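Local structure of tRNA (cytosine(38)-C(5))-methyltransferase (Schizosaccharomyces pombe, 6FDF) at residues L11-L16 / F74-T80; G171-L175 / L327-P331; I183-F189 / Y323-L327. The protein methylates carbon 5 of cytosine 38 in the anticodon loop of tRNA(Asp), and to a lower level of tRNA(Glu), using S-adenosyl-L-methionine. All blocks are in the same frame, centred on the assembly; numbering follows the deposited sequence.

Contact 1: residues L11-L16 / F74-T80; sequences LRVLEL and FDCKLWT
Strand 11-16 and strand 78-80 run side by side as parallel neighbours in the Rossmann-like sheet of a class I methyltransferase, their axes 4.8 Å apart at 20°. Val13 pairs with Leu78, Leu14 with Trp79 and Glu15 with Thr80. Leu11 (chi1 t, chi2 p) lays CD1 3.7 Å from Lys77 CB. Arg12 O accepts from Lys77 N at 2.9 Å and, weakly, from Leu78 N at 3.3 Å; its side chain (m, t, p) reaches across to the end of helix 68-74, NE hydrogen-bonding to Asp75 O (2.9 Å) and NH2 to Phe74 O (2.8 Å). Asp75, with positive phi (53°/57°), makes the turn out of that helix. Val13 CG1 packs 3.8 Å from Leu78 CD2. Leu14 N donates to Leu78 O and Leu14 O accepts from Thr80 N, both at 2.9 Å. On the other face from Val13, Leu14 (t, p) makes two CH-pi contacts: CD1 lies 3.9 Å from the Phe74 ring centroid, CD2 4.1 Å from that of the Trp79 five-membered ring. Glu15, fully extended (t, t), hydrogen-bonds through OE2 to Tyr50 OH and through OE1 to His24 N. Leu16 N donates to Thr80 O at 2.9 Å; a water joins Leu16 O (2.7 Å) and Thr80 OG1 (2.8 Å). Backbone pairing thus fixes the parallel register, while the Arg12 guanidinium holds the carbonyls of Phe74 and Asp75, where helix 68-74 ends.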
loop_
_atom_site.group_PDB
_atom_site.type_symbol
_atom_site.label_atom_id
_atom_site.label_comp_id
_atom_site.label_asym_id
_atom_site.label_seq_id
_atom_site.Cartn_x
_atom_site.Cartn_y
_atom_site.Cartn_z
ATOM N N LEU A 11 -14.318 -11.318 -14.020
ATOM C CA LEU A 11 -14.642 -10.126 -13.248
ATOM C C LEU A 11 -13.935 -8.914 -13.843
ATOM O O LEU A 11 -12.701 -8.889 -13.928
ATOM C CB LEU A 11 -14.240 -10.317 -11.785
ATOM C CG LEU A 11 -14.513 -9.160 -10.820
ATOM C CD1 LEU A 11 -16.006 -8.975 -10.623
ATOM C CD2 LEU A 11 -13.821 -9.401 -9.488
ATOM N N ARG A 12 -14.712 -7.904 -14.237
ATOM C CA ARG A 12 -14.141 -6.652 -14.723
ATOM C C ARG A 12 -13.829 -5.759 -13.528
ATOM O O ARG A 12 -14.716 -5.468 -12.718
ATOM C CB ARG A 12 -15.104 -5.962 -15.690
ATOM C CG ARG A 12 -15.376 -6.762 -16.968
ATOM C CD ARG A 12 -16.491 -6.120 -17.805
ATOM N NE ARG A 12 -16.183 -4.758 -18.249
ATOM C CZ ARG A 12 -15.460 -4.462 -19.329
ATOM N NH1 ARG A 12 -14.937 -5.427 -20.080
ATOM N NH2 ARG A 12 -15.249 -3.193 -19.660
ATOM N N VAL A 13 -12.574 -5.318 -13.426
ATOM C CA VAL A 13 -12.080 -4.559 -12.280
ATOM C C VAL A 13 -11.600 -3.190 -12.737
ATOM O O VAL A 13 -10.892 -3.072 -13.743
ATOM C CB VAL A 13 -10.941 -5.308 -11.562
ATOM C CG1 VAL A 13 -10.502 -4.534 -10.317
ATOM C CG2 VAL A 13 -11.371 -6.717 -11.203
ATOM N N LEU A 14 -11.971 -2.156 -11.983
ATOM C CA LEU A 14 -11.453 -0.805 -12.181
ATOM C C LEU A 14 -10.506 -0.493 -11.029
ATOM O O LEU A 14 -10.907 -0.550 -9.864
ATOM C CB LEU A 14 -12.593 0.210 -12.239
ATOM C CG LEU A 14 -12.212 1.684 -12.369
ATOM C CD1 LEU A 14 -11.507 1.939 -13.701
ATOM C CD2 LEU A 14 -13.448 2.556 -12.219
ATOM N N GLU A 15 -9.263 -0.156 -11.353
ATOM C CA GLU A 15 -8.202 -0.007 -10.354
ATOM C C GLU A 15 -7.841 1.478 -10.265
ATOM O O GLU A 15 -7.007 1.974 -11.021
ATOM C CB GLU A 15 -7.010 -0.887 -10.744
ATOM C CG GLU A 15 -5.881 -0.975 -9.739
ATOM C CD GLU A 15 -4.772 -1.897 -10.218
ATOM O OE1 GLU A 15 -3.772 -2.054 -9.484
ATOM O OE2 GLU A 15 -4.900 -2.466 -11.330
ATOM N N LEU A 16 -8.491 2.185 -9.341
ATOM C CA LEU A 16 -8.312 3.626 -9.191
ATOM C C LEU A 16 -7.155 3.928 -8.246
ATOM O O LEU A 16 -6.975 3.237 -7.237
ATOM C CB LEU A 16 -9.594 4.261 -8.653
ATOM C CG LEU A 16 -10.839 4.074 -9.522
ATOM C CD1 LEU A 16 -12.094 4.472 -8.768
ATOM C CD2 LEU A 16 -10.693 4.881 -10.802
ATOM N N PHE A 74 -16.466 2.024 -18.397
ATOM C CA PHE A 74 -15.625 1.021 -17.747
ATOM C C PHE A 74 -16.412 -0.252 -17.454
ATOM O O PHE A 74 -15.889 -1.362 -17.612
ATOM C CB PHE A 74 -15.029 1.577 -16.452
ATOM C CG PHE A 74 -14.008 2.656 -16.667
ATOM C CD1 PHE A 74 -13.082 2.560 -17.694
ATOM C CD2 PHE A 74 -13.969 3.764 -15.838
ATOM C CE1 PHE A 74 -12.140 3.554 -17.898
ATOM C CE2 PHE A 74 -13.031 4.766 -16.038
ATOM C CZ PHE A 74 -12.116 4.659 -17.067
ATOM N N ASP A 75 -17.646 -0.106 -16.970
ATOM C CA ASP A 75 -18.558 -1.224 -16.727
ATOM C C ASP A 75 -17.905 -2.303 -15.857
ATOM O O ASP A 75 -17.807 -3.473 -16.232
ATOM C CB ASP A 75 -19.056 -1.808 -18.051
ATOM C CG ASP A 75 -20.169 -2.817 -17.861
ATOM O OD1 ASP A 75 -21.017 -2.609 -16.966
ATOM O OD2 ASP A 75 -20.192 -3.818 -18.606
ATOM N N CYS A 76 -17.452 -1.891 -14.677
ATOM C CA CYS A 76 -16.695 -2.762 -13.789
ATOM C C CYS A 76 -17.514 -3.140 -12.562
ATOM O O CYS A 76 -18.235 -2.310 -11.996
ATOM C CB CYS A 76 -15.383 -2.101 -13.365
ATOM S SG CYS A 76 -14.156 -2.113 -14.686
ATOM N N LYS A 77 -17.394 -4.400 -12.158
ATOM C CA LYS A 77 -18.151 -4.926 -11.036
ATOM C C LYS A 77 -17.390 -4.831 -9.720
ATOM O O LYS A 77 -18.012 -4.866 -8.651
ATOM C CB LYS A 77 -18.534 -6.377 -11.337
ATOM C CG LYS A 77 -19.447 -7.036 -10.326
ATOM C CD LYS A 77 -19.883 -8.415 -10.818
ATOM C CE LYS A 77 -21.180 -8.356 -11.626
ATOM N NZ LYS A 77 -21.148 -7.383 -12.752
ATOM N N LEU A 78 -16.066 -4.717 -9.774
ATOM C CA LEU A 78 -15.245 -4.423 -8.606
ATOM C C LEU A 78 -14.491 -3.127 -8.866
ATOM O O LEU A 78 -13.862 -2.979 -9.918
ATOM C CB LEU A 78 -14.249 -5.555 -8.314
ATOM C CG LEU A 78 -13.123 -5.198 -7.333
ATOM C CD1 LEU A 78 -13.681 -4.925 -5.934
ATOM C CD2 LEU A 78 -12.060 -6.289 -7.272
ATOM N N TRP A 79 -14.585 -2.182 -7.938
ATOM C CA TRP A 79 -13.727 -1.003 -7.940
ATOM C C TRP A 79 -12.782 -1.098 -6.753
ATOM O O TRP A 79 -13.233 -1.341 -5.629
ATOM C CB TRP A 79 -14.519 0.300 -7.805
ATOM C CG TRP A 79 -15.494 0.631 -8.887
ATOM C CD1 TRP A 79 -15.795 -0.107 -9.997
ATOM C CD2 TRP A 79 -16.314 1.796 -8.941
ATOM N NE1 TRP A 79 -16.755 0.543 -10.748
ATOM C CE2 TRP A 79 -17.087 1.713 -10.116
ATOM C CE3 TRP A 79 -16.460 2.912 -8.115
ATOM C CZ2 TRP A 79 -18.001 2.698 -10.475
ATOM C CZ3 TRP A 79 -17.367 3.891 -8.474
ATOM C CH2 TRP A 79 -18.129 3.776 -9.639
ATOM N N THR A 80 -11.486 -0.922 -6.996
ATOM C CA THR A 80 -10.515 -0.798 -5.913
ATOM C C THR A 80 -9.997 0.635 -5.885
ATOM O O THR A 80 -9.914 1.301 -6.924
ATOM C CB THR A 80 -9.347 -1.785 -6.070
ATOM O OG1 THR A 80 -8.544 -1.425 -7.209
ATOM C CG2 THR A 80 -9.858 -3.218 -6.217
HETATM O O HOH W 1 -6.719 0.611 -6.582
#

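Contact 2: residues G171-L175 / L327-P331; sequences GLARL and LLLEP
Two hydrogen bonds from one guanidinium join strand 171-175 to the C-terminal end of helix 318-328. Arg174 NE donates to Leu328 O at 3.1 Å (155° at the hydrogen) and Arg174 NH1 to Leu327 O at 2.7 Å (137°); both oxygens lie at the edge of the guanidinium, near its plane. The nearly extended side chain (chi1 m, then t, t, with chi4 167°) carries the charge from the strand to these last helical carbonyls. A water extends the network, accepting from Arg174 NH1 at 2.8 Å and donating to Glu330 OE1 at 2.8 Å, whereas NH1 and OE1 themselves are 4.4 Å apart, too far for a salt bridge. Leu329 leaves helical geometry (-93°/11°), and a short 3-10 segment begins at Glu330, so that Pro331 CD sits over one guanidinium face, 3.5 Å from Arg174 NH1. Trp181 and Phe177 add cation-pi contacts to the same group.

Packing takes over along the strand. The closest CA pair is Leu172 with Leu328, 6.4 Å apart. Leu328 (t, p) sends CD1 to within 3.9 Å of Leu172 CB, 3.6 Å of Ala173 O and 4.0 Å of Arg174 CG; Leu172 CD2 meets Leu327 CD2 at 4.2 Å. The CA-to-CB bonds of Leu172 and Arg174 point toward the helix end and that of Ala173 away, the alternation of an extended strand. The end of helix 318-328 packs on strand 168-175, the antiparallel strand inserted between 121-127 and 148-155 in the 3-2-1-4-5-7-6 order that marks the class I methyltransferase fold.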
loop_
_atom_site.group_PDB
_atom_site.type_symbol
_atom_site.label_atom_id
_atom_site.label_comp_id
_atom_site.label_asym_id
_atom_site.label_seq_id
_atom_site.Cartn_x
_atom_site.Cartn_y
_atom_site.Cartn_z
ATOM N N GLY A 171 -11.767 -0.571 3.939
ATOM C CA GLY A 171 -13.207 -0.688 3.821
ATOM C C GLY A 171 -13.570 -1.680 2.736
ATOM O O GLY A 171 -13.084 -1.568 1.606
ATOM N N LEU A 172 -14.375 -2.678 3.081
ATOM C CA LEU A 172 -14.860 -3.685 2.141
ATOM C C LEU A 172 -16.368 -3.537 2.049
ATOM O O LEU A 172 -17.057 -3.601 3.072
ATOM C CB LEU A 172 -14.492 -5.100 2.604
ATOM C CG LEU A 172 -13.079 -5.629 2.338
ATOM C CD1 LEU A 172 -12.017 -4.789 3.030
ATOM C CD2 LEU A 172 -12.977 -7.080 2.785
ATOM N N ALA A 173 -16.885 -3.351 0.831
ATOM C CA ALA A 173 -18.307 -3.089 0.632
ATOM C C ALA A 173 -18.882 -4.068 -0.379
ATOM O O ALA A 173 -18.306 -4.255 -1.454
ATOM C CB ALA A 173 -18.548 -1.645 0.155
ATOM N N ARG A 174 -20.007 -4.695 -0.029
ATOM C CA ARG A 174 -20.773 -5.538 -0.940
ATOM C C ARG A 174 -22.146 -4.923 -1.157
ATOM O O ARG A 174 -22.856 -4.630 -0.187
ATOM C CB ARG A 174 -20.952 -6.959 -0.393
ATOM C CG ARG A 174 -19.679 -7.753 -0.184
ATOM C CD ARG A 174 -20.014 -9.035 0.540
ATOM N NE ARG A 174 -18.877 -9.946 0.640
ATOM C CZ ARG A 174 -18.851 -11.010 1.440
ATOM N NH1 ARG A 174 -17.772 -11.787 1.490
ATOM N NH2 ARG A 174 -19.902 -11.294 2.206
ATOM N N LEU A 175 -22.526 -4.751 -2.422
ATOM C CA LEU A 175 -23.857 -4.250 -2.753
ATOM C C LEU A 175 -24.933 -5.267 -2.378
ATOM O O LEU A 175 -24.806 -6.461 -2.676
ATOM C CB LEU A 175 -23.926 -3.931 -4.245
ATOM C CG LEU A 175 -25.222 -3.313 -4.767
ATOM C CD1 LEU A 175 -25.413 -1.900 -4.232
ATOM C CD2 LEU A 175 -25.197 -3.309 -6.282
ATOM N N LEU A 327 -11.669 -12.523 0.814
ATOM C CA LEU A 327 -12.856 -12.367 1.650
ATOM C C LEU A 327 -13.950 -11.601 0.919
ATOM O O LEU A 327 -15.108 -12.027 0.883
ATOM C CB LEU A 327 -12.487 -11.653 2.948
ATOM C CG LEU A 327 -13.652 -11.374 3.895
ATOM C CD1 LEU A 327 -14.271 -12.687 4.360
ATOM C CD2 LEU A 327 -13.189 -10.545 5.077
ATOM N N LEU A 328 -13.594 -10.459 0.330
ATOM C CA LEU A 328 -14.589 -9.593 -0.295
ATOM C C LEU A 328 -15.390 -10.326 -1.365
ATOM O O LEU A 328 -16.620 -10.193 -1.431
ATOM C CB LEU A 328 -13.891 -8.372 -0.893
ATOM C CG LEU A 328 -14.744 -7.328 -1.611
ATOM C CD1 LEU A 328 -15.795 -6.752 -0.676
ATOM C CD2 LEU A 328 -13.855 -6.213 -2.188
ATOM N N LEU A 329 -14.714 -11.095 -2.214
ATOM C CA LEU A 329 -15.336 -11.666 -3.400
ATOM C C LEU A 329 -15.901 -13.068 -3.184
ATOM O O LEU A 329 -16.250 -13.728 -4.167
ATOM C CB LEU A 329 -14.327 -11.693 -4.552
ATOM C CG LEU A 329 -13.727 -10.337 -4.922
ATOM C CD1 LEU A 329 -12.650 -10.526 -5.970
ATOM C CD2 LEU A 329 -14.817 -9.394 -5.410
ATOM N N GLU A 330 -15.993 -13.543 -1.940
ATOM C CA GLU A 330 -16.547 -14.876 -1.695
ATOM C C GLU A 330 -17.920 -15.111 -2.322
ATOM O O GLU A 330 -18.130 -16.212 -2.860
ATOM C CB GLU A 330 -16.599 -15.171 -0.186
ATOM C CG GLU A 330 -15.218 -15.368 0.420
ATOM C CD GLU A 330 -15.251 -15.891 1.842
ATOM O OE1 GLU A 330 -16.306 -15.804 2.501
ATOM O OE2 GLU A 330 -14.207 -16.397 2.300
ATOM N N PRO A 331 -18.884 -14.178 -2.285
ATOM C CA PRO A 331 -20.201 -14.473 -2.878
ATOM C C PRO A 331 -20.159 -14.740 -4.374
ATOM O O PRO A 331 -21.181 -15.163 -4.932
ATOM C CB PRO A 331 -21.023 -13.213 -2.570
ATOM C CG PRO A 331 -20.358 -12.617 -1.382
ATOM C CD PRO A 331 -18.895 -12.865 -1.610
HETATM O O HOH W 2 -17.556 -13.595 3.681
#

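Contact 3: residues I183-F189 / Y323-L327; sequences IDDVFQF and YLISL
Helix 318-328, which packs against the central sheet of this Rossmann-like methyltransferase, meets the 3-10 segment 183-188 and Phe189 through side-chain packing. The nearest CA pair is Val186 with Tyr323, 6.0 Å apart. The 3-10 turns are set by i to i+3 hydrogen bonds such as Val186 N to Ile183 O (3.2 Å) and Gln188 N to Asp185 O (3.0 Å), and they turn Val186 and Phe189 to the helix.

Tyr323 (chi1 m) takes contacts from both: its CB lies 3.4 Å from Val186 CG2, a tight fit, and its CD1 lies 3.8 Å from Phe189 CB. Leu324 (m, t) directs CD2 to Ile183 CD1 at 3.7 Å and to Val186 CG2 at 3.8 Å, and also reaches Tyr170 and Leu172 of strand 168-175, so helix and 3-10 segment lie side by side on the same part of the sheet, Ile183 also touching Leu172. Ser326 presents CB rather than its hydroxyl, which is hydrogen-bonded to Ser322 O within the helix. Leu327, its amide bonded to Tyr323 O at 3.0 Å in a regular helical turn, extends (t, p) to place CD1 3.9 Å from Asp185 CB, while its CB is 3.8 Å from Phe189 CE2. The Phe189 ring (chi1 m, chi2 -64°) completes the interface with a CH-pi contact: Ser326 CB stands 4.2 Å from the ring centroid, 17° off the normal.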
loop_
_atom_site.group_PDB
_atom_site.type_symbol
_atom_site.label_atom_id
_atom_site.label_comp_id
_atom_site.label_asym_id
_atom_site.label_seq_id
_atom_site.Cartn_x
_atom_site.Cartn_y
_atom_site.Cartn_z
ATOM N N ILE A 183 -14.476 -8.245 9.280
ATOM C CA ILE A 183 -13.106 -8.050 8.817
ATOM C C ILE A 183 -12.175 -9.088 9.433
ATOM O O ILE A 183 -11.175 -9.480 8.819
ATOM C CB ILE A 183 -12.652 -6.606 9.119
ATOM C CG1 ILE A 183 -11.410 -6.250 8.305
ATOM C CG2 ILE A 183 -12.429 -6.396 10.612
ATOM C CD1 ILE A 183 -11.734 -5.649 6.954
ATOM N N ASP A 184 -12.501 -9.576 10.631
ATOM C CA ASP A 184 -11.628 -10.520 11.315
ATOM C C ASP A 184 -11.615 -11.893 10.656
ATOM O O ASP A 184 -10.747 -12.708 10.989
ATOM C CB ASP A 184 -12.049 -10.646 12.778
ATOM C CG ASP A 184 -11.841 -9.360 13.554
ATOM O OD1 ASP A 184 -10.807 -8.693 13.338
ATOM O OD2 ASP A 184 -12.708 -9.020 14.384
ATOM N N ASP A 185 -12.554 -12.172 9.745
ATOM C CA ASP A 185 -12.534 -13.441 9.029
ATOM C C ASP A 185 -11.279 -13.581 8.181
ATOM O O ASP A 185 -10.903 -14.701 7.819
ATOM C CB ASP A 185 -13.786 -13.576 8.160
ATOM C CG ASP A 185 -15.068 -13.412 8.959
ATOM O OD1 ASP A 185 -15.093 -13.847 10.128
ATOM O OD2 ASP A 185 -16.044 -12.845 8.421
ATOM N N VAL A 186 -10.615 -12.462 7.887
ATOM C CA VAL A 186 -9.431 -12.462 7.044
ATOM C C VAL A 186 -8.307 -13.287 7.653
ATOM O O VAL A 186 -7.420 -13.747 6.929
ATOM C CB VAL A 186 -8.995 -11.001 6.791
ATOM C CG1 VAL A 186 -8.239 -10.428 7.985
ATOM C CG2 VAL A 186 -8.188 -10.892 5.531
ATOM N N PHE A 187 -8.319 -13.491 8.973
ATOM C CA PHE A 187 -7.247 -14.252 9.602
ATOM C C PHE A 187 -7.367 -15.745 9.341
ATOM O O PHE A 187 -6.372 -16.464 9.474
ATOM C CB PHE A 187 -7.207 -13.937 11.104
ATOM C CG PHE A 187 -6.736 -12.543 11.383
ATOM C CD1 PHE A 187 -5.392 -12.223 11.271
ATOM C CD2 PHE A 187 -7.637 -11.532 11.662
ATOM C CE1 PHE A 187 -4.950 -10.929 11.484
ATOM C CE2 PHE A 187 -7.201 -10.231 11.854
ATOM C CZ PHE A 187 -5.857 -9.934 11.781
ATOM N N GLN A 188 -8.550 -16.225 8.949
ATOM C CA GLN A 188 -8.707 -17.611 8.532
ATOM C C GLN A 188 -7.950 -17.909 7.246
ATOM O O GLN A 188 -7.793 -19.085 6.894
ATOM C CB GLN A 188 -10.186 -17.955 8.356
ATOM C CG GLN A 188 -10.995 -17.876 9.640
ATOM C CD GLN A 188 -12.490 -17.842 9.389
ATOM O OE1 GLN A 188 -12.991 -18.475 8.460
ATOM N NE2 GLN A 188 -13.213 -17.097 10.219
ATOM N N PHE A 189 -7.456 -16.877 6.561
ATOM C CA PHE A 189 -6.663 -17.029 5.349
ATOM C C PHE A 189 -5.173 -17.003 5.608
ATOM O O PHE A 189 -4.411 -17.507 4.778
ATOM C CB PHE A 189 -6.963 -15.919 4.338
ATOM C CG PHE A 189 -8.351 -15.939 3.811
ATOM C CD1 PHE A 189 -8.802 -17.011 3.061
ATOM C CD2 PHE A 189 -9.198 -14.867 4.023
ATOM C CE1 PHE A 189 -10.085 -17.027 2.556
ATOM C CE2 PHE A 189 -10.482 -14.874 3.519
ATOM C CZ PHE A 189 -10.926 -15.954 2.782
ATOM N N TYR A 323 -5.561 -11.259 0.922
ATOM C CA TYR A 323 -6.502 -11.898 1.837
ATOM C C TYR A 323 -7.843 -11.171 1.860
ATOM O O TYR A 323 -8.901 -11.812 1.862
ATOM C CB TYR A 323 -5.921 -11.947 3.250
ATOM C CG TYR A 323 -4.613 -12.673 3.417
ATOM C CD1 TYR A 323 -4.313 -13.804 2.671
ATOM C CD2 TYR A 323 -3.676 -12.224 4.336
ATOM C CE1 TYR A 323 -3.106 -14.474 2.848
ATOM C CE2 TYR A 323 -2.474 -12.877 4.513
ATOM C CZ TYR A 323 -2.191 -13.998 3.767
ATOM O OH TYR A 323 -0.988 -14.642 3.956
ATOM N N LEU A 324 -7.821 -9.835 1.917
ATOM C CA LEU A 324 -9.071 -9.079 1.952
ATOM C C LEU A 324 -9.849 -9.231 0.653
ATOM O O LEU A 324 -11.084 -9.295 0.669
ATOM C CB LEU A 324 -8.787 -7.602 2.229
ATOM C CG LEU A 324 -8.260 -7.310 3.634
ATOM C CD1 LEU A 324 -7.581 -5.967 3.659
ATOM C CD2 LEU A 324 -9.375 -7.381 4.677
ATOM N N ILE A 325 -9.147 -9.282 -0.481
ATOM C CA ILE A 325 -9.827 -9.503 -1.757
ATOM C C ILE A 325 -10.530 -10.854 -1.753
ATOM O O ILE A 325 -11.677 -10.973 -2.197
ATOM C CB ILE A 325 -8.829 -9.378 -2.923
ATOM C CG1 ILE A 325 -8.515 -7.907 -3.189
ATOM C CG2 ILE A 325 -9.380 -10.038 -4.189
ATOM C CD1 ILE A 325 -7.381 -7.700 -4.176
ATOM N N SER A 326 -9.845 -11.894 -1.269
ATOM C CA SER A 326 -10.448 -13.221 -1.173
ATOM C C SER A 326 -11.723 -13.188 -0.339
ATOM O O SER A 326 -12.749 -13.767 -0.722
ATOM C CB SER A 326 -9.445 -14.199 -0.566
ATOM O OG SER A 326 -8.322 -14.351 -1.410
ATOM N N LEU A 327 -11.669 -12.523 0.814
ATOM C CA LEU A 327 -12.856 -12.367 1.650
ATOM C C LEU A 327 -13.950 -11.601 0.919
ATOM O O LEU A 327 -15.108 -12.027 0.883
ATOM C CB LEU A 327 -12.487 -11.653 2.948
ATOM C CG LEU A 327 -13.652 -11.374 3.895
ATOM C CD1 LEU A 327 -14.271 -12.687 4.360
ATOM C CD2 LEU A 327 -13.189 -10.545 5.077
#

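Contacts 2 and 3 share Leu327 of helix 318-328 and have centres 10 Å apart; Leu172 CD1 meets Ile183 CD1 at 4.0 Å, and Glu330 OE2 approaches Phe189 CZ to 3.3 Å. Contact 1, centred 13 Å from contact 2, reaches the same seven-stranded sheet and touches the helix end and the next residue through Leu78 CD1 to Leu328 CD2 (4.0 Å) and Leu11 CD2 to Leu329 CD1 (3.9 Å). Contacts 1 and 3 do not touch. Contact 1 lies nearest the bound S-adenosyl-L-homocysteine, about 6 Å from the Glu15 side chain, against about 14 Å from Leu172 and 12 Å from Leu324; the Leu16 side chain is about 11 Å from that of Cys85, the predicted active-site residue.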